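Local coordinates for protein triphenylmethane reductase (Citrobacter sp., PDB 2VRC) that probably reduces triphenylmethane dyes with a nicotinamide nucleotide as hydride donor, at residues S2-G7 with I30-N35. The protein carries 4 engineered substitutions. Residues are numbered along the deposited sequence; the frame is centred on the assembly and turned at random.
Sequences SIAVTG and IAIVRN
The first two strands of the Rossmann fold, 3-6 and 29-33, pair in parallel through the backbones of Ile3, Val5, Ile30 and Ile32. Three hydrogen bonds join them. Ile30 N donates to Ile3 O at 2.9 Å. Val5 N donates to Ile30 O at 2.9 Å, close to the line of that carbonyl. Ile32 N reaches Val5 O at 3.0 Å; its N-H points almost straight at the oxygen (170°) but comes from above the carbonyl plane. Ala4 CA adds a C-H...O contact to Ile30 O, 3.3 Å away.

The axes of segments 3-6 and 30-33 cross at -24°. The contact belongs to a beta-alpha-beta crossover in which helix 11-23 links the strands and packs on Val5. Ala4, Thr6, Ile30 and Ile32 share the other face of the sheet, where Ile32 also touches Ala63 and Phe64 of helix 60-64. Ile32 CG1 lies beside the backbone N (chi1 -61°), and the extended chain carries CD1 over to the neighbouring strand. There CD1 meets Ala4 CB at 3.7 Å and, more loosely, Thr6 CG2 at 4.2 Å. At the start of the pairing, Ile30 CD1 lies against Ser2 OG at 3.4 Å.

Thr6 holds its methyl beside Ile32, while OG1 sits between the backbone N and the carbonyl carbon. This oxygen hydrogen-bonds to Tyr54 OH, Leu71 O and Ile73 N, tying Thr6 to Tyr54, a residue of the NADP(+) site. The second strand ends at Val33, and the chain goes on to Arg34, another NADP(+)-binding residue.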
# COMPACT_ATOMS: atom_id res chain seq x y z
N SER D 2 -4.21 11.57 -22.39
CA SER D 2 -4.29 10.51 -21.37
C SER D 2 -5.39 10.70 -20.31
O SER D 2 -5.39 11.69 -19.59
CB SER D 2 -2.96 10.50 -20.61
OG SER D 2 -2.45 9.19 -20.54
N ILE D 3 -6.31 9.75 -20.19
CA ILE D 3 -7.30 9.78 -19.11
C ILE D 3 -7.20 8.55 -18.23
O ILE D 3 -7.27 7.42 -18.73
CB ILE D 3 -8.71 9.82 -19.64
CG1 ILE D 3 -8.97 11.11 -20.41
CG2 ILE D 3 -9.71 9.59 -18.50
CD1 ILE D 3 -10.13 11.00 -21.39
N ALA D 4 -7.07 8.75 -16.93
CA ALA D 4 -6.83 7.65 -16.00
C ALA D 4 -8.02 7.42 -15.10
O ALA D 4 -8.69 8.37 -14.69
CB ALA D 4 -5.58 7.92 -15.18
N VAL D 5 -8.30 6.17 -14.79
CA VAL D 5 -9.43 5.81 -13.95
C VAL D 5 -8.98 4.89 -12.81
O VAL D 5 -8.57 3.75 -13.06
CB VAL D 5 -10.56 5.11 -14.80
CG1 VAL D 5 -11.74 4.73 -13.93
CG2 VAL D 5 -11.02 6.01 -15.94
N THR D 6 -9.04 5.37 -11.57
CA THR D 6 -8.76 4.50 -10.42
C THR D 6 -10.00 3.63 -10.15
O THR D 6 -11.05 3.88 -10.73
CB THR D 6 -8.40 5.34 -9.18
OG1 THR D 6 -9.55 6.07 -8.77
CG2 THR D 6 -7.27 6.32 -9.47
N GLY D 7 -9.91 2.62 -9.29
CA GLY D 7 -11.07 1.75 -9.00
C GLY D 7 -11.63 1.08 -10.26
O GLY D 7 -12.84 0.80 -10.37
N ILE D 30 -6.17 4.81 -19.23
CA ILE D 30 -5.28 4.08 -18.34
C ILE D 30 -6.10 3.57 -17.16
O ILE D 30 -6.84 4.35 -16.54
CB ILE D 30 -4.17 5.00 -17.84
CG1 ILE D 30 -3.23 5.34 -19.01
CG2 ILE D 30 -3.45 4.37 -16.64
CD1 ILE D 30 -2.18 6.39 -18.71
N ALA D 31 -5.98 2.28 -16.87
CA ALA D 31 -6.74 1.70 -15.75
C ALA D 31 -5.80 1.48 -14.58
O ALA D 31 -4.78 0.79 -14.70
CB ALA D 31 -7.42 0.39 -16.16
N ILE D 32 -6.13 2.10 -13.46
CA ILE D 32 -5.32 2.03 -12.26
C ILE D 32 -5.95 1.10 -11.22
O ILE D 32 -7.07 1.33 -10.75
CB ILE D 32 -5.07 3.42 -11.68
CG1 ILE D 32 -4.32 4.28 -12.70
CG2 ILE D 32 -4.35 3.31 -10.34
CD1 ILE D 32 -4.32 5.78 -12.41
N VAL D 33 -5.20 0.08 -10.85
CA VAL D 33 -5.76 -1.05 -10.17
C VAL D 33 -4.72 -1.54 -9.14
O VAL D 33 -3.53 -1.31 -9.33
CB VAL D 33 -6.07 -2.05 -11.29
CG1 VAL D 33 -5.70 -3.45 -10.94
CG2 VAL D 33 -7.54 -1.89 -11.77
N ARG D 34 -5.14 -2.20 -8.06
CA ARG D 34 -4.13 -2.72 -7.11
C ARG D 34 -3.64 -4.16 -7.35
O ARG D 34 -2.64 -4.58 -6.76
CB ARG D 34 -4.51 -2.50 -5.65
CG ARG D 34 -5.80 -3.13 -5.22
CD ARG D 34 -5.93 -3.08 -3.73
NE ARG D 34 -6.68 -4.23 -3.22
CZ ARG D 34 -7.29 -4.27 -2.03
NH1 ARG D 34 -7.24 -3.21 -1.22
NH2 ARG D 34 -7.95 -5.35 -1.66
N ASN D 35 -4.34 -4.89 -8.21
CA ASN D 35 -3.94 -6.22 -8.62
C ASN D 35 -4.13 -6.27 -10.12
O ASN D 35 -5.23 -6.47 -10.59
CB ASN D 35 -4.83 -7.27 -7.93
CG ASN D 35 -4.47 -7.46 -6.46
OD1 ASN D 35 -3.40 -7.96 -6.14
ND2 ASN D 35 -5.38 -7.08 -5.57